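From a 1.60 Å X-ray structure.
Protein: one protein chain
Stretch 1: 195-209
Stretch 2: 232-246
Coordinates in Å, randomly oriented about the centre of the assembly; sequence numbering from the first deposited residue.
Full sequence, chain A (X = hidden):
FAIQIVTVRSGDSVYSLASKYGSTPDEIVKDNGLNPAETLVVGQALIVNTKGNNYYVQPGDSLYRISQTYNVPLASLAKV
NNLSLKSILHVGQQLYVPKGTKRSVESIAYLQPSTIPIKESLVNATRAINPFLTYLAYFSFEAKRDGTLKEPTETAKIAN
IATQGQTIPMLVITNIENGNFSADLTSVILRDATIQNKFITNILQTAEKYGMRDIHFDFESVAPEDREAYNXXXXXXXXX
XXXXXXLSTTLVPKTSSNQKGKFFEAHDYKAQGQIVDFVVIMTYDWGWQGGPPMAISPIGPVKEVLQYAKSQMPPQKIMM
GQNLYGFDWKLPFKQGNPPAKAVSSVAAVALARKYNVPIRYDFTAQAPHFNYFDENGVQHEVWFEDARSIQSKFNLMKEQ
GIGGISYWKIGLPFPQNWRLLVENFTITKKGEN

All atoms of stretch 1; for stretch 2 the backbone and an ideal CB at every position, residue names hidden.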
ATOM      1  N   ILE A 195      16.664  -3.460 -31.310  1.00 30.34           N
ATOM      2  CA  ILE A 195      16.926  -3.478 -29.869  1.00 25.88           C
ATOM      3  C   ILE A 195      15.694  -3.947 -29.104  1.00 26.48           C
ATOM      4  O   ILE A 195      15.813  -4.764 -28.196  1.00 27.15           O
ATOM      5  CB  ILE A 195      17.354  -2.090 -29.375  1.00 23.80           C
ATOM      6  CG1 ILE A 195      18.732  -1.742 -29.945  1.00 32.33           C
ATOM      7  CG2 ILE A 195      17.386  -2.022 -27.849  1.00 26.14           C
ATOM      8  CD1 ILE A 195      19.144  -0.323 -29.736  1.00 31.91           C
ATOM      9  N   GLN A 196      14.516  -3.463 -29.484  1.00 23.52           N
ATOM     10  CA  GLN A 196      13.292  -3.836 -28.771  1.00 23.67           C
ATOM     11  C   GLN A 196      13.042  -5.341 -28.894  1.00 23.48           C
ATOM     12  O   GLN A 196      12.601  -5.981 -27.953  1.00 23.41           O
ATOM     13  CB  GLN A 196      12.089  -3.040 -29.288  1.00 28.90           C
ATOM     14  CG  GLN A 196      10.822  -3.300 -28.509  1.00 24.61           C
ATOM     15  CD  GLN A 196       9.645  -2.493 -29.017  1.00 25.47           C
ATOM     16  OE1 GLN A 196       8.637  -3.054 -29.445  1.00 28.46           O
ATOM     17  NE2 GLN A 196       9.748  -1.177 -28.935  1.00 28.99           N
ATOM     18  N   ASN A 197      13.333  -5.917 -30.061  1.00 27.22           N
ATOM     19  CA  ASN A 197      13.114  -7.348 -30.244  1.00 29.19           C
ATOM     20  C   ASN A 197      14.031  -8.170 -29.341  1.00 30.39           C
ATOM     21  O   ASN A 197      13.603  -9.144 -28.714  1.00 31.86           O
ATOM     22  CB  ASN A 197      13.340  -7.731 -31.711  1.00 33.77           C
ATOM     23  CG  ASN A 197      13.185  -9.215 -31.954  1.00 62.85           C
ATOM     24  OD1 ASN A 197      12.115  -9.779 -31.744  1.00 80.36           O
ATOM     25  ND2 ASN A 197      14.267  -9.862 -32.383  1.00 69.28           N
ATOM     26  N   LYS A 198      15.285  -7.740 -29.249  1.00 27.65           N
ATOM     27  CA  LYS A 198      16.263  -8.372 -28.367  1.00 34.15           C
ATOM     28  C   LYS A 198      15.852  -8.217 -26.908  1.00 29.61           C
ATOM     29  O   LYS A 198      15.964  -9.144 -26.112  1.00 28.42           O
ATOM     30  CB  LYS A 198      17.645  -7.752 -28.570  1.00 40.21           C
ATOM     31  CG  LYS A 198      18.727  -8.301 -27.640  1.00 54.81           C
ATOM     32  CD  LYS A 198      20.119  -7.784 -28.010  1.00 63.62           C
ATOM     33  CE  LYS A 198      21.151  -8.172 -26.948  1.00 57.77           C
ATOM     34  NZ  LYS A 198      22.387  -7.325 -26.992  1.00 43.09           N
ATOM     35  N   PHE A 199      15.367  -7.026 -26.586  1.00 26.18           N
ATOM     36  CA  PHE A 199      14.898  -6.694 -25.236  1.00 21.95           C
ATOM     37  C   PHE A 199      13.789  -7.639 -24.799  1.00 25.79           C
ATOM     38  O   PHE A 199      13.853  -8.225 -23.704  1.00 26.95           O
ATOM     39  CB  PHE A 199      14.433  -5.226 -25.220  1.00 24.79           C
ATOM     40  CG  PHE A 199      14.097  -4.669 -23.847  1.00 21.45           C
ATOM     41  CD1 PHE A 199      14.992  -4.778 -22.791  1.00 22.59           C
ATOM     42  CD2 PHE A 199      12.927  -3.974 -23.653  1.00 22.09           C
ATOM     43  CE1 PHE A 199      14.699  -4.241 -21.550  1.00 26.22           C
ATOM     44  CE2 PHE A 199      12.623  -3.428 -22.408  1.00 21.62           C
ATOM     45  CZ  PHE A 199      13.532  -3.554 -21.364  1.00 20.99           C
ATOM     46  N   ILE A 200      12.769  -7.790 -25.635  1.00 24.88           N
ATOM     47  CA  ILE A 200      11.636  -8.641 -25.274  1.00 24.72           C
ATOM     48  C   ILE A 200      12.103 -10.091 -25.142  1.00 27.03           C
ATOM     49  O   ILE A 200      11.685 -10.807 -24.246  1.00 26.73           O
ATOM     50  CB  ILE A 200      10.490  -8.531 -26.307  1.00 25.61           C
ATOM     51  CG1 ILE A 200       9.935  -7.109 -26.300  1.00 30.27           C
ATOM     52  CG2 ILE A 200       9.388  -9.538 -26.006  1.00 28.32           C
ATOM     53  CD1 ILE A 200       8.926  -6.823 -27.369  1.00 30.97           C
ATOM     54  N   THR A 201      12.988 -10.523 -26.033  1.00 29.06           N
ATOM     55  CA  THR A 201      13.547 -11.864 -25.935  1.00 25.27           C
ATOM     56  C   THR A 201      14.252 -12.073 -24.595  1.00 27.44           C
ATOM     57  O   THR A 201      14.042 -13.093 -23.935  1.00 28.54           O
ATOM     58  CB  THR A 201      14.532 -12.129 -27.098  1.00 29.01           C
ATOM     59  OG1 THR A 201      13.796 -12.165 -28.325  1.00 29.60           O
ATOM     60  CG2 THR A 201      15.246 -13.450 -26.930  1.00 35.42           C
ATOM     61  N   ASN A 202      15.057 -11.102 -24.174  1.00 24.67           N
ATOM     62  CA  ASN A 202      15.794 -11.219 -22.912  1.00 22.88           C
ATOM     63  C   ASN A 202      14.875 -11.195 -21.694  1.00 23.42           C
ATOM     64  O   ASN A 202      15.134 -11.872 -20.692  1.00 26.14           O
ATOM     65  CB  ASN A 202      16.838 -10.104 -22.775  1.00 24.08           C
ATOM     66  CG  ASN A 202      18.047 -10.334 -23.653  1.00 34.49           C
ATOM     67  OD1 ASN A 202      18.440 -11.476 -23.895  1.00 37.85           O
ATOM     68  ND2 ASN A 202      18.641  -9.249 -24.144  1.00 31.95           N
ATOM     69  N   ILE A 203      13.821 -10.390 -21.781  1.00 23.71           N
ATOM     70  CA  ILE A 203      12.808 -10.318 -20.723  1.00 22.63           C
ATOM     71  C   ILE A 203      12.136 -11.676 -20.527  1.00 25.61           C
ATOM     72  O   ILE A 203      11.952 -12.123 -19.394  1.00 26.83           O
ATOM     73  CB  ILE A 203      11.747  -9.247 -21.051  1.00 22.95           C
ATOM     74  CG1 ILE A 203      12.371  -7.855 -20.923  1.00 24.94           C
ATOM     75  CG2 ILE A 203      10.518  -9.374 -20.132  1.00 26.30           C
ATOM     76  CD1 ILE A 203      11.537  -6.760 -21.550  1.00 25.21           C
ATOM     77  N   LEU A 204      11.756 -12.326 -21.622  1.00 26.31           N
ATOM     78  CA  LEU A 204      11.088 -13.620 -21.522  1.00 26.74           C
ATOM     79  C   LEU A 204      12.018 -14.688 -20.949  1.00 28.14           C
ATOM     80  O   LEU A 204      11.587 -15.508 -20.131  1.00 29.08           O
ATOM     81  CB  LEU A 204      10.579 -14.072 -22.884  1.00 28.73           C
ATOM     82  CG  LEU A 204       9.542 -13.179 -23.555  1.00 45.08           C
ATOM     83  CD1 LEU A 204       9.265 -13.654 -24.979  1.00 55.72           C
ATOM     84  CD2 LEU A 204       8.281 -13.151 -22.758  1.00 46.93           C
ATOM     85  N   GLN A 205      13.282 -14.692 -21.374  1.00 27.99           N
ATOM     86  CA  GLN A 205      14.238 -15.658 -20.842  1.00 29.80           C
ATOM     87  C   GLN A 205      14.498 -15.418 -19.353  1.00 33.77           C
ATOM     88  O   GLN A 205      14.604 -16.368 -18.585  1.00 28.71           O
ATOM     89  CB  GLN A 205      15.567 -15.593 -21.599  1.00 36.38           C
ATOM     90  CG  GLN A 205      15.526 -16.259 -22.954  1.00 52.66           C
ATOM     91  CD  GLN A 205      16.768 -15.978 -23.773  1.00 57.15           C
ATOM     92  OE1 GLN A 205      17.678 -15.267 -23.328  1.00 46.67           O
ATOM     93  NE2 GLN A 205      16.815 -16.538 -24.978  1.00 63.00           N
ATOM     94  N   THR A 206      14.574 -14.156 -18.945  1.00 26.32           N
ATOM     95  CA  THR A 206      14.752 -13.822 -17.525  1.00 26.42           C
ATOM     96  C   THR A 206      13.535 -14.259 -16.691  1.00 28.75           C
ATOM     97  O   THR A 206      13.695 -14.898 -15.649  1.00 24.92           O
ATOM     98  CB  THR A 206      15.011 -12.307 -17.339  1.00 26.59           C
ATOM     99  OG1 THR A 206      16.210 -11.930 -18.024  1.00 29.07           O
ATOM    100  CG2 THR A 206      15.151 -11.947 -15.863  1.00 22.21           C
ATOM    101  N   ALA A 207      12.327 -13.967 -17.172  1.00 24.48           N
ATOM    102  CA  ALA A 207      11.103 -14.357 -16.472  1.00 23.14           C
ATOM    103  C   ALA A 207      11.023 -15.860 -16.311  1.00 28.64           C
ATOM    104  O   ALA A 207      10.720 -16.368 -15.231  1.00 28.87           O
ATOM    105  CB  ALA A 207       9.889 -13.849 -17.213  1.00 24.06           C
ATOM    106  N   GLU A 208      11.316 -16.584 -17.384  1.00 28.87           N
ATOM    107  CA  GLU A 208      11.232 -18.022 -17.335  1.00 30.87           C
ATOM    108  C   GLU A 208      12.303 -18.595 -16.407  1.00 34.11           C
ATOM    109  O   GLU A 208      12.052 -19.568 -15.694  1.00 48.21           O
ATOM    110  CB  GLU A 208      11.356 -18.589 -18.747  1.00 37.02           C
ATOM    111  CG  GLU A 208      11.522 -20.070 -18.819  1.00 44.21           C
ATOM    112  CD  GLU A 208      11.661 -20.517 -20.253  1.00 54.69           C
ATOM    113  OE1 GLU A 208      10.625 -20.604 -20.943  1.00 58.30           O
ATOM    114  OE2 GLU A 208      12.806 -20.738 -20.691  1.00 56.00           O
ATOM    115  N   LYS A 209      13.475 -17.973 -16.374  1.00 28.05           N
ATOM    116  CA  LYS A 209      14.532 -18.437 -15.479  1.00 26.66           C
ATOM    117  C   LYS A 209      14.148 -18.364 -13.986  1.00 34.60           C
ATOM    118  O   LYS A 209      14.466 -19.268 -13.219  1.00 35.95           O
ATOM    119  CB  LYS A 209      15.812 -17.634 -15.706  1.00 33.05           C
ATOM    120  CG  LYS A 209      16.954 -18.033 -14.772  1.00 35.97           C
ATOM    121  CD  LYS A 209      18.215 -17.238 -15.019  1.00 40.66           C
ATOM    122  CE  LYS A 209      19.313 -17.649 -14.045  1.00 40.07           C
ATOM    123  NZ  LYS A 209      20.564 -16.866 -14.240  1.00 42.65           N
ATOM    124  N   UNK A 232       2.544   0.688 -28.203  1.00 27.19           N
ATOM    125  CA  UNK A 232       2.922  -0.359 -29.153  1.00 26.36           C
ATOM    126  C   UNK A 232       3.869  -1.367 -28.533  1.00 28.43           C
ATOM    127  O   UNK A 232       3.761  -2.560 -28.790  1.00 25.16           O
ATOM    128  CB  UNK A 232       3.567   0.258 -30.396  1.00 26.36           C
ATOM    129  N   UNK A 233       4.825  -0.893 -27.735  1.00 22.73           N
ATOM    130  CA  UNK A 233       5.709  -1.812 -27.042  1.00 25.11           C
ATOM    131  C   UNK A 233       4.905  -2.757 -26.146  1.00 26.90           C
ATOM    132  O   UNK A 233       5.139  -3.963 -26.144  1.00 22.97           O
ATOM    133  CB  UNK A 233       6.741  -1.039 -26.218  1.00 25.11           C
ATOM    134  N   UNK A 234       3.957  -2.218 -25.390  1.00 23.89           N
ATOM    135  CA  UNK A 234       3.175  -3.059 -24.495  1.00 21.70           C
ATOM    136  C   UNK A 234       2.367  -4.079 -25.294  1.00 24.33           C
ATOM    137  O   UNK A 234       2.302  -5.247 -24.895  1.00 23.87           O
ATOM    138  CB  UNK A 234       2.249  -2.204 -23.628  1.00 21.70           C
ATOM    139  N   UNK A 235       1.824  -3.682 -26.451  1.00 26.61           N
ATOM    140  CA  UNK A 235       1.119  -4.645 -27.281  1.00 27.98           C
ATOM    141  C   UNK A 235       2.084  -5.716 -27.760  1.00 29.62           C
ATOM    142  O   UNK A 235       1.747  -6.889 -27.776  1.00 26.87           O
ATOM    143  CB  UNK A 235       0.449  -3.953 -28.470  1.00 27.98           C
ATOM    144  N   UNK A 236       3.299  -5.320 -28.146  1.00 24.89           N
ATOM    145  CA  UNK A 236       4.265  -6.297 -28.641  1.00 25.30           C
ATOM    146  C   UNK A 236       4.642  -7.323 -27.577  1.00 26.02           C
ATOM    147  O   UNK A 236       4.765  -8.507 -27.870  1.00 28.97           O
ATOM    148  CB  UNK A 236       5.523  -5.583 -29.139  1.00 25.30           C
ATOM    149  N   UNK A 237       4.830  -6.872 -26.339  1.00 26.06           N
ATOM    150  CA  UNK A 237       5.132  -7.797 -25.252  1.00 22.86           C
ATOM    151  C   UNK A 237       3.937  -8.708 -24.969  1.00 23.18           C
ATOM    152  O   UNK A 237       4.099  -9.921 -24.846  1.00 26.84           O
ATOM    153  CB  UNK A 237       5.523  -7.027 -23.989  1.00 22.86           C
ATOM    154  N   UNK A 238       2.753  -8.110 -24.857  1.00 24.52           N
ATOM    155  CA  UNK A 238       1.531  -8.859 -24.538  1.00 26.66           C
ATOM    156  C   UNK A 238       1.318  -9.989 -25.537  1.00 25.68           C
ATOM    157  O   UNK A 238       1.005 -11.123 -25.158  1.00 28.65           O
ATOM    158  CB  UNK A 238       0.316  -7.930 -24.528  1.00 26.66           C
ATOM    159  N   UNK A 239       1.508  -9.692 -26.812  1.00 27.47           N
ATOM    160  CA  UNK A 239       1.262 -10.711 -27.819  1.00 33.42           C
ATOM    161  C   UNK A 239       2.258 -11.859 -27.688  1.00 29.90           C
ATOM    162  O   UNK A 239       1.890 -12.999 -27.914  1.00 31.90           O
ATOM    163  CB  UNK A 239       1.335 -10.102 -29.221  1.00 33.42           C
ATOM    164  N   UNK A 240       3.481 -11.584 -27.231  1.00 28.83           N
ATOM    165  CA  UNK A 240       4.488 -12.638 -27.155  1.00 25.57           C
ATOM    166  C   UNK A 240       4.590 -13.364 -25.830  1.00 26.34           C
ATOM    167  O   UNK A 240       5.313 -14.351 -25.745  1.00 38.83           O
ATOM    168  CB  UNK A 240       5.858 -12.040 -27.482  1.00 25.57           C
ATOM    169  N   UNK A 241       3.851 -12.931 -24.810  1.00 28.63           N
ATOM    170  CA  UNK A 241       3.910 -13.636 -23.528  1.00 29.63           C
ATOM    171  C   UNK A 241       3.167 -14.959 -23.651  1.00 30.58           C
ATOM    172  O   UNK A 241       2.009 -14.964 -24.042  1.00 35.71           O
ATOM    173  CB  UNK A 241       3.317 -12.786 -22.403  1.00 29.63           C
ATOM    174  N   UNK A 242       3.813 -16.075 -23.278  1.00 37.59           N
ATOM    175  CA  UNK A 242       3.147 -17.383 -23.290  1.00 34.15           C
ATOM    176  C   UNK A 242       2.040 -17.550 -22.245  1.00 34.10           C
ATOM    177  O   UNK A 242       1.864 -16.729 -21.328  1.00 29.18           O
ATOM    178  CB  UNK A 242       4.193 -18.479 -23.077  1.00 34.15           C
ATOM    179  N   UNK A 243       1.270 -18.619 -22.418  1.00 31.66           N
ATOM    180  CA  UNK A 243       0.214 -18.959 -21.484  1.00 37.27           C
ATOM    181  C   UNK A 243       0.768 -19.073 -20.066  1.00 37.03           C
ATOM    182  O   UNK A 243       1.851 -19.613 -19.830  1.00 31.32           O
ATOM    183  CB  UNK A 243      -0.466 -20.265 -21.900  1.00 37.27           C
ATOM    184  N   UNK A 244       0.024 -18.506 -19.128  1.00 30.00           N
ATOM    185  CA  UNK A 244       0.382 -18.550 -17.729  1.00 30.13           C
ATOM    186  C   UNK A 244       1.123 -17.305 -17.299  1.00 29.21           C
ATOM    187  O   UNK A 244       1.321 -17.094 -16.105  1.00 32.33           O
ATOM    188  CB  UNK A 244       1.230 -19.790 -17.439  1.00 30.13           C
ATOM    189  N   UNK A 245       1.539 -16.481 -18.257  1.00 25.84           N
ATOM    190  CA  UNK A 245       2.202 -15.227 -17.911  1.00 24.20           C
ATOM    191  C   UNK A 245       1.225 -14.072 -18.076  1.00 26.74           C
ATOM    192  O   UNK A 245       0.315 -14.131 -18.910  1.00 30.15           O
ATOM    193  CB  UNK A 245       3.446 -15.009 -18.775  1.00 24.20           C
ATOM    194  N   UNK A 246       1.451 -13.011 -17.309  1.00 26.11           N
ATOM    195  CA  UNK A 246       0.664 -11.785 -17.379  1.00 24.38           C
ATOM    196  C   UNK A 246       1.563 -10.554 -17.507  1.00 20.76           C
ATOM    197  O   UNK A 246       2.773 -10.620 -17.263  1.00 21.95           O
ATOM    198  CB  UNK A 246      -0.228 -11.659 -16.142  1.00 24.38           C
TER

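Stretch 1 is helical throughout, and positions 232 to 240 form a second helix whose axis crosses it at 44°, with a closest approach of 10.8 Å. Every third or fourth position should therefore face stretch 1.

At position 232 CA-to-CB points sideways and nothing of stretch 1 lies near the ideal CB, so almost any helix-compatible residue would suit; it is Arg-232, which makes no contact here.

Position 233 also points sideways, but its ideal CB lies 4.1 Å from NE2 of Gln-196, and beyond it are the ring of Phe-199 and the side chain of Ile-200. A long apolar or aromatic side chain (Met, Phe) could reach them. The residue is Phe-233. CE1 of Phe-233 packs 3.8 Å from CG1 of Ile-200, and CD of Gln-196 meets the ring edge, 3.5 Å from CD1 of Phe-233. The rings of Phe-233 and Phe-199 are nearly parallel (25°) but slid apart, with centroids 6.0 Å apart, so they barely overlap.

Position 234 points away and 235 is out of reach; stretch 1 sets no demand on either, and they are Leu-234 and Arg-235.

Position 236 points toward stretch 1, its ideal CB 4.0 Å from both OE1 of Gln-196 and CD1 of Ile-200. The carbonyl oxygen invites a short donor, such as Asn, Ser or Thr, although a small apolar residue could also rest against the isoleucine. Asn-236 donates from ND2 to OE1 of Gln-196 (2.9 Å), while its CB lies 4.0 Å from CD1 of Ile-200.

At 237, where CA of 237 lies 6.6 Å from CA of Ile-200, the ideal CB is 4.8 Å from CD1 of Ile-200. A compact apolar side chain, Ala, Val or Ile, would fit. Val-237 places CG2 3.9 Å from CD1 of Ile-200, helping to form the hole that receives this isoleucine.

Positions 238 and 239 are out of reach and unconstrained by stretch 1: Lys-238 and Ile-239.

Position 240 points toward Ile-200 and Leu-204, with OD1 of Asn-197 and OG1 of Thr-201 farther out. Leu or Met could cover the apolar part; a long donor, Arg or, fully extended, Lys, could also seek the oxygens. Arg-240 reaches across: NH2 donates to OG1 of Thr-201 (3.0 Å), and CG2 of Ile-200 lies over one guanidinium face, 3.6 Å from NH1 of Arg-240.

The chain leaves helical geometry at 241, whose ideal CB is 5.0 Å from CD2 of Leu-204. A branched apolar residue would bridge that gap, and Leu-241 does, CD2 to CD2 of Leu-204 at 3.4 Å.

A type II turn spans 242 to 245. At 242 phi is -68°, which admits proline; Pro-242 brushes Leu-204. Position 243 is free: Ser-243. At 244 a CB would jam against the preceding carbonyl oxygen, which calls for Gly-244. Position 245 points toward Ala-207 from afar, favouring a large side chain; CE2 of Tyr-245 reaches CB of Ala-207 (3.9 Å). Position 246, out of reach, is Thr-246.

Stretch 2 (232-246) RFLRNVKIRLPSGYT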
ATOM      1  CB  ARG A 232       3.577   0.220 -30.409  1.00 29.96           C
ATOM      2  CG  ARG A 232       2.691   1.045 -31.299  1.00 49.22           C
ATOM      3  CD  ARG A 232       3.334   1.179 -32.666  1.00 53.94           C
ATOM      4  NE  ARG A 232       4.608   1.896 -32.589  1.00 32.78           N
ATOM      5  CZ  ARG A 232       4.733   3.218 -32.666  1.00 44.90           C
ATOM      6  NH1 ARG A 232       3.657   3.980 -32.839  1.00 49.86           N
ATOM      7  NH2 ARG A 232       5.935   3.781 -32.581  1.00 45.25           N
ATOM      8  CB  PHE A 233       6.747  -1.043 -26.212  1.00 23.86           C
ATOM      9  CG  PHE A 233       7.533  -1.907 -25.273  1.00 25.93           C
ATOM     10  CD1 PHE A 233       8.439  -2.834 -25.756  1.00 27.79           C
ATOM     11  CD2 PHE A 233       7.381  -1.778 -23.896  1.00 23.29           C
ATOM     12  CE1 PHE A 233       9.173  -3.625 -24.893  1.00 24.93           C
ATOM     13  CE2 PHE A 233       8.120  -2.567 -23.028  1.00 26.86           C
ATOM     14  CZ  PHE A 233       9.013  -3.488 -23.527  1.00 24.13           C
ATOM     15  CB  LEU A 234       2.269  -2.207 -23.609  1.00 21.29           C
ATOM     16  CG  LEU A 234       3.013  -1.350 -22.568  1.00 22.76           C
ATOM     17  CD1 LEU A 234       2.016  -0.404 -21.949  1.00 25.40           C
ATOM     18  CD2 LEU A 234       3.707  -2.200 -21.494  1.00 21.78           C
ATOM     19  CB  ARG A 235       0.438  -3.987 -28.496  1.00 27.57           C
ATOM     20  CG  ARG A 235      -0.570  -2.907 -28.153  1.00 34.15           C
ATOM     21  CD  ARG A 235      -1.263  -2.303 -29.376  1.00 37.07           C
ATOM     22  NE  ARG A 235      -2.107  -1.183 -28.960  1.00 40.60           N
ATOM     23  CZ  ARG A 235      -1.851   0.103 -29.193  1.00 46.45           C
ATOM     24  NH1 ARG A 235      -0.784   0.471 -29.897  1.00 35.68           N
ATOM     25  NH2 ARG A 235      -2.683   1.031 -28.733  1.00 40.32           N
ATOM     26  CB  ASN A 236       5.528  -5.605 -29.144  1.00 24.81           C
ATOM     27  CG  ASN A 236       5.307  -4.843 -30.446  1.00 28.90           C
ATOM     28  OD1 ASN A 236       4.320  -5.059 -31.159  1.00 31.68           O
ATOM     29  ND2 ASN A 236       6.225  -3.931 -30.753  1.00 30.29           N
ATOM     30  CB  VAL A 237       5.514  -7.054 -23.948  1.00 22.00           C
ATOM     31  CG1 VAL A 237       5.717  -8.050 -22.812  1.00 23.02           C
ATOM     32  CG2 VAL A 237       6.782  -6.222 -24.156  1.00 22.29           C
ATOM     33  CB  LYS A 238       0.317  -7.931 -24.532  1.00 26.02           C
ATOM     34  CG  LYS A 238      -0.992  -8.645 -24.207  1.00 29.19           C
ATOM     35  CD  LYS A 238      -0.973  -9.246 -22.837  1.00 40.85           C
ATOM     36  CE  LYS A 238      -2.295  -9.895 -22.526  1.00 56.12           C
ATOM     37  NZ  LYS A 238      -2.155 -10.742 -21.324  1.00 62.61           N
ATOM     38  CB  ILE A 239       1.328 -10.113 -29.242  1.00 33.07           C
ATOM     39  CG1 ILE A 239       0.153  -9.154 -29.468  1.00 31.92           C
ATOM     40  CG2 ILE A 239       1.326 -11.211 -30.302  1.00 38.03           C
ATOM     41  CD1 ILE A 239       0.343  -8.219 -30.666  1.00 39.16           C
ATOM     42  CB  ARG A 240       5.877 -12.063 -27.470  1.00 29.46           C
ATOM     43  CG  ARG A 240       6.091 -11.738 -28.945  1.00 36.24           C
ATOM     44  CD  ARG A 240       7.443 -11.075 -29.203  1.00 42.71           C
ATOM     45  NE  ARG A 240       8.571 -11.946 -28.869  1.00 39.19           N
ATOM     46  CZ  ARG A 240       9.851 -11.592 -28.984  1.00 46.92           C
ATOM     47  NH1 ARG A 240      10.175 -10.387 -29.446  1.00 33.20           N
ATOM     48  NH2 ARG A 240      10.813 -12.444 -28.645  1.00 38.85           N
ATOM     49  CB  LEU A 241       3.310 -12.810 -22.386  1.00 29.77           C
ATOM     50  CG  LEU A 241       4.053 -11.549 -21.957  1.00 33.31           C
ATOM     51  CD1 LEU A 241       3.237 -10.790 -20.937  1.00 40.33           C
ATOM     52  CD2 LEU A 241       5.383 -11.921 -21.380  1.00 30.24           C
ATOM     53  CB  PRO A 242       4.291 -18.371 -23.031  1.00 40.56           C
ATOM     54  CG  PRO A 242       5.374 -17.575 -22.440  1.00 46.25           C
ATOM     55  CD  PRO A 242       5.250 -16.202 -22.983  1.00 38.85           C
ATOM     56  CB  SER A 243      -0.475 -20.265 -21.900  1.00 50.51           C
ATOM     57  OG  SER A 243       0.420 -21.360 -21.840  1.00 66.58           O
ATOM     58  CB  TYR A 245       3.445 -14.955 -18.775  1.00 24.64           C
ATOM     59  CG  TYR A 245       4.613 -15.884 -18.518  1.00 29.67           C
ATOM     60  CD1 TYR A 245       4.557 -17.220 -18.897  1.00 40.19           C
ATOM     61  CD2 TYR A 245       5.753 -15.440 -17.850  1.00 27.96           C
ATOM     62  CE1 TYR A 245       5.620 -18.075 -18.670  1.00 48.35           C
ATOM     63  CE2 TYR A 245       6.819 -16.290 -17.618  1.00 33.47           C
ATOM     64  CZ  TYR A 245       6.744 -17.608 -18.023  1.00 45.96           C
ATOM     65  OH  TYR A 245       7.796 -18.458 -17.781  1.00 45.91           O
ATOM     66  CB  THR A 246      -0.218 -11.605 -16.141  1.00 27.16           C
ATOM     67  OG1 THR A 246       0.596 -11.638 -14.961  1.00 24.05           O
ATOM     68  CG2 THR A 246      -1.249 -12.701 -16.085  1.00 25.05           C
TER
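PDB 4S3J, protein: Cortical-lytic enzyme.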